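Local coordinates for protein BexL (Amycolatopsis orientalis, PDB 4XRW) that probably cyclises and aromatises a polyketide chain, as a di-domain aromatase/cyclase of a type II polyketide synthase in the BE-7585A biosynthetic pathway, at residues 73-77 and 78-82; 157-160 and 161-165. One frame throughout, in Å; residues are numbered along the deposited sequence.

Contact 1. Residues 73-77 and 78-82; sequences ATANG and EPKNW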
loop_
_atom_site.group_PDB
_atom_site.type_symbol
_atom_site.label_atom_id
_atom_site.label_comp_id
_atom_site.label_asym_id
_atom_site.label_seq_id
_atom_site.Cartn_x
_atom_site.Cartn_y
_atom_site.Cartn_z
ATOM N N ALA A 73 2.792 -6.517 3.914
ATOM C CA ALA A 73 1.846 -5.744 4.713
ATOM C C ALA A 73 2.420 -5.301 6.049
ATOM O O ALA A 73 3.446 -5.824 6.528
ATOM C CB ALA A 73 0.586 -6.548 4.952
ATOM N N THR A 74 1.740 -4.342 6.656
ATOM C CA THR A 74 2.251 -3.685 7.875
ATOM C C THR A 74 2.091 -4.554 9.122
ATOM O O THR A 74 2.880 -4.432 10.073
ATOM C CB THR A 74 1.563 -2.308 8.060
ATOM O OG1 THR A 74 0.144 -2.484 8.087
ATOM C CG2 THR A 74 1.871 -1.438 6.875
ATOM N N ALA A 75 1.106 -5.460 9.122
ATOM C CA ALA A 75 0.936 -6.436 10.208
ATOM C C ALA A 75 1.007 -5.821 11.623
ATOM O O ALA A 75 1.770 -6.262 12.492
ATOM C CB ALA A 75 1.975 -7.547 10.061
ATOM N N ASN A 76 0.241 -4.768 11.839
ATOM C CA ASN A 76 0.118 -4.189 13.169
ATOM C C ASN A 76 1.454 -3.801 13.833
ATOM O O ASN A 76 1.629 -4.029 15.035
ATOM C CB ASN A 76 -0.640 -5.170 14.072
ATOM C CG ASN A 76 -2.035 -5.481 13.548
ATOM O OD1 ASN A 76 -2.684 -4.642 12.908
ATOM N ND2 ASN A 76 -2.503 -6.687 13.816
ATOM N N GLY A 77 2.382 -3.226 13.061
ATOM C CA GLY A 77 3.624 -2.700 13.604
ATOM C C GLY A 77 4.848 -3.547 13.338
ATOM O O GLY A 77 5.983 -3.136 13.645
ATOM N N GLU A 78 4.636 -4.709 12.729
ATOM C CA GLU A 78 5.724 -5.638 12.429
ATOM C C GLU A 78 5.599 -6.132 11.005
ATOM O O GLU A 78 5.130 -7.255 10.754
ATOM C CB GLU A 78 5.690 -6.800 13.415
ATOM C CG GLU A 78 6.877 -7.706 13.404
ATOM C CD GLU A 78 6.765 -8.750 14.507
ATOM O OE1 GLU A 78 6.275 -9.865 14.231
ATOM O OE2 GLU A 78 7.132 -8.430 15.659
ATOM N N PRO A 79 5.994 -5.291 10.041
ATOM C CA PRO A 79 5.779 -5.663 8.643
ATOM C C PRO A 79 6.353 -7.009 8.273
ATOM O O PRO A 79 7.390 -7.416 8.795
ATOM C CB PRO A 79 6.504 -4.565 7.862
ATOM C CG PRO A 79 6.598 -3.424 8.823
ATOM C CD PRO A 79 6.753 -4.037 10.174
ATOM N N LYS A 80 5.701 -7.665 7.320
ATOM C CA LYS A 80 6.102 -9.002 6.927
ATOM C C LYS A 80 5.563 -9.309 5.551
ATOM O O LYS A 80 4.768 -8.543 5.008
ATOM C CB LYS A 80 5.592 -10.034 7.925
ATOM C CG LYS A 80 4.085 -10.025 8.120
ATOM C CD LYS A 80 3.636 -11.058 9.216
ATOM C CE LYS A 80 4.476 -11.010 10.552
ATOM N NZ LYS A 80 4.414 -9.754 11.432
ATOM N N ASN A 81 6.087 -10.369 4.949
ATOM C CA ASN A 81 5.513 -10.877 3.711
ATOM C C ASN A 81 5.134 -12.344 3.855
ATOM O O ASN A 81 5.663 -13.064 4.710
ATOM C CB ASN A 81 6.437 -10.647 2.510
ATOM C CG ASN A 81 7.556 -11.640 2.394
ATOM O OD1 ASN A 81 7.339 -12.796 2.034
ATOM N ND2 ASN A 81 8.772 -11.183 2.620
ATOM N N TRP A 82 4.176 -12.750 3.030
ATOM C CA TRP A 82 3.746 -14.156 2.953
ATOM C C TRP A 82 3.210 -14.423 1.549
ATOM O O TRP A 82 3.031 -13.507 0.751
ATOM C CB TRP A 82 2.698 -14.474 4.014
ATOM C CG TRP A 82 1.370 -13.840 3.817
ATOM C CD1 TRP A 82 0.286 -14.372 3.182
ATOM C CD2 TRP A 82 0.972 -12.549 4.282
ATOM N NE1 TRP A 82 -0.771 -13.489 3.228
ATOM C CE2 TRP A 82 -0.367 -12.359 3.896
ATOM C CE3 TRP A 82 1.628 -11.535 4.988
ATOM C CZ2 TRP A 82 -1.067 -11.195 4.183
ATOM C CZ3 TRP A 82 0.926 -10.370 5.279
ATOM C CH2 TRP A 82 -0.410 -10.217 4.885
#
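A beta-hairpin in which Ala73 pairs with Lys80, its six-residue connection running from Thr74 to Pro79, joins strands 67-73 and 80-89 in the antiparallel sheet of the first helix-grip domain. The two residues form an antiparallel hydrogen-bonded pair: Ala73 N gives its hydrogen to Lys80 O at 3.0 Å, and Lys80 N returns one to Ala73 O. Beyond this pair the chain reverses through Thr74 to Pro79. Glu78 N donates to Ala75 O at 3.3 Å, approaching from above the carbonyl plane rather than on a lone pair. Gly77 takes a positive phi of 105°, at which a CB would press on the carbonyl oxygen of Asn76, so a residue without a side chain suits the place. Pro79 has no N-H to give, and its CA makes a bent CA-H...O contact with Ala73 O, 3.2 Å away.

The aliphatic chain of Lys80 bends at chi3 (47°) and chi4 (65°), folding back over the methyl of Ala75, with Lys80 NZ 3.6 Å from Ala75 CB. This fold brings Lys80 NZ to Glu78 O, a 2.7 Å hydrogen bond in the carbonyl plane, and to Glu78 OE1 in a weak, longer salt bridge. Of these two partners the backbone oxygen is the nearer. On the sheet, the small side chain of Ala73 leaves room for the indole of Trp82, whose CH2 meets Ala73 CB at 3.8 Å.

Ala73 also lies beside a bound MES molecule, probably from the crystallisation liquor. Trp82 bonds through its backbone to Ile71 on strand 67-73, Thr74 to Pro53 before strand 54-59, and Pro79 packs on Leu217 and Val219 of strand 217-225 in the second domain's sheet.

Contact 2. Residues 157-160 and 161-165; sequences AALK and HNVEL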
loop_
_atom_site.group_PDB
_atom_site.type_symbol
_atom_site.label_atom_id
_atom_site.label_comp_id
_atom_site.label_asym_id
_atom_site.label_seq_id
_atom_site.Cartn_x
_atom_site.Cartn_y
_atom_site.Cartn_z
ATOM N N ALA A 157 -14.967 -3.654 6.780
ATOM C CA ALA A 157 -15.316 -2.262 7.048
ATOM C C ALA A 157 -14.374 -1.313 6.299
ATOM O O ALA A 157 -14.809 -0.328 5.719
ATOM C CB ALA A 157 -15.263 -1.990 8.506
ATOM N N ALA A 158 -13.082 -1.631 6.301
ATOM C CA ALA A 158 -12.101 -0.816 5.584
ATOM C C ALA A 158 -12.315 -0.953 4.068
ATOM O O ALA A 158 -12.170 0.015 3.323
ATOM C CB ALA A 158 -10.681 -1.223 5.984
ATOM N N LEU A 159 -12.683 -2.140 3.600
ATOM C CA LEU A 159 -12.948 -2.335 2.183
ATOM C C LEU A 159 -14.066 -1.403 1.706
ATOM O O LEU A 159 -13.940 -0.732 0.684
ATOM C CB LEU A 159 -13.334 -3.777 1.891
ATOM C CG LEU A 159 -13.786 -4.095 0.469
ATOM C CD1 LEU A 159 -12.587 -4.136 -0.465
ATOM C CD2 LEU A 159 -14.530 -5.393 0.424
ATOM N N LYS A 160 -15.171 -1.396 2.438
ATOM C CA LYS A 160 -16.298 -0.524 2.107
ATOM C C LYS A 160 -15.877 0.947 2.117
ATOM O O LYS A 160 -16.148 1.676 1.170
ATOM C CB LYS A 160 -17.440 -0.757 3.095
ATOM C CG LYS A 160 -18.624 0.184 2.946
ATOM C CD LYS A 160 -19.685 -0.088 4.023
ATOM C CE LYS A 160 -20.870 0.894 3.906
ATOM N NZ LYS A 160 -21.451 0.895 2.519
ATOM N N HIS A 161 -15.220 1.379 3.189
ATOM C CA HIS A 161 -14.782 2.766 3.316
ATOM C C HIS A 161 -13.896 3.190 2.144
ATOM O O HIS A 161 -14.118 4.228 1.507
ATOM C CB HIS A 161 -14.039 2.942 4.629
ATOM C CG HIS A 161 -13.571 4.336 4.879
ATOM N ND1 HIS A 161 -14.371 5.289 5.472
ATOM C CD2 HIS A 161 -12.379 4.938 4.633
ATOM C CE1 HIS A 161 -13.695 6.423 5.570
ATOM N NE2 HIS A 161 -12.484 6.237 5.070
ATOM N N ASN A 162 -12.898 2.368 1.841
ATOM C CA ASN A 162 -11.937 2.718 0.806
ATOM C C ASN A 162 -12.445 2.541 -0.611
ATOM O O ASN A 162 -12.132 3.367 -1.477
ATOM C CB ASN A 162 -10.666 1.910 1.007
ATOM C CG ASN A 162 -10.001 2.253 2.293
ATOM O OD1 ASN A 162 -9.869 3.419 2.634
ATOM N ND2 ASN A 162 -9.621 1.243 3.048
ATOM N N VAL A 163 -13.231 1.501 -0.866
ATOM C CA VAL A 163 -13.730 1.294 -2.224
ATOM C C VAL A 163 -14.587 2.488 -2.590
ATOM O O VAL A 163 -14.525 2.988 -3.708
ATOM C CB VAL A 163 -14.560 -0.013 -2.379
ATOM C CG1 VAL A 163 -15.339 -0.025 -3.694
ATOM C CG2 VAL A 163 -13.644 -1.231 -2.337
ATOM N N GLU A 164 -15.378 2.961 -1.640
ATOM C CA GLU A 164 -16.272 4.090 -1.927
ATOM C C GLU A 164 -15.488 5.395 -2.180
ATOM O O GLU A 164 -15.980 6.305 -2.855
ATOM C CB GLU A 164 -17.302 4.224 -0.795
ATOM C CG GLU A 164 -18.373 3.124 -0.905
ATOM C CD GLU A 164 -19.294 2.967 0.325
ATOM O OE1 GLU A 164 -19.294 3.824 1.244
ATOM O OE2 GLU A 164 -20.031 1.952 0.360
ATOM N N LEU A 165 -14.246 5.469 -1.703
ATOM C CA LEU A 165 -13.403 6.633 -1.980
ATOM C C LEU A 165 -12.541 6.467 -3.232
ATOM O O LEU A 165 -12.399 7.418 -3.999
ATOM C CB LEU A 165 -12.491 6.934 -0.789
ATOM C CG LEU A 165 -13.159 7.235 0.550
ATOM C CD1 LEU A 165 -12.089 7.467 1.597
ATOM C CD2 LEU A 165 -14.064 8.434 0.460
#
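Lys160 and Glu164 meet one turn apart near the C-terminal end of the long helix 138-166 of the helix-grip fold, an i to i+4 salt bridge on an alpha-helix. The two side chains slant across one another, and Lys160 NZ reaches Glu164 OE2 at 2.8 Å on its syn lone pair, the one that faces its sister oxygen. Lys160 stretches straight from CB to CE, with CG opposite its own backbone N (chi1 174°), and only the last bond turns, swinging NZ to the carboxylate. Both ends have second partners that tie the pair to strand 22-30 and the loop after it: Lys160 NZ also bonds Leu29 O, and Glu164 OE2 accepts from Asp31 N. Replacing Glu164 by an alanine removes the carboxylate, which would probably leave the Lys160 ammonium without its charged mate and Asp31 N without this acceptor.

Leu159 and Val163 make the neighbouring apolar pair. Their side chains run abreast in one direction, with Leu159 CD1 3.6 Å from Val163 CG2. Branched aliphatic groups suit this buried side, where both touch Ile50 of helix 47-50. Asn162 sends its amide back along the helix, and ND2 bonds weakly to Ile50 O. Beneath these groups His161 N to Glu164 N each give an i to i+4 bond, Val163 N donating to Leu159 O at 2.8 Å with an N-H...O angle of 159°.

How the contacts relate
Contacts 1 and 2 belong to the same domain but to different elements: 73-82 turns between two strands of the sheet, whereas 157-165 is a stretch of the long helix. Their centres are 21 Å apart and they do not touch. Contact 1 is largely a surface feature, with Ala73 as its buried residue; contact 2 is partly buried, Leu159 and Val163 facing inward. Each has a lysine bound to a glutamate, but the local salt bridge of contact 1 is weak, whereas that of contact 2 is short and extends through further bonds to strand 22-30 and its following loop. Both reach the second sheet: Pro79 packs on Leu217 and Val219, Leu165 O bonds Thr172 OG1.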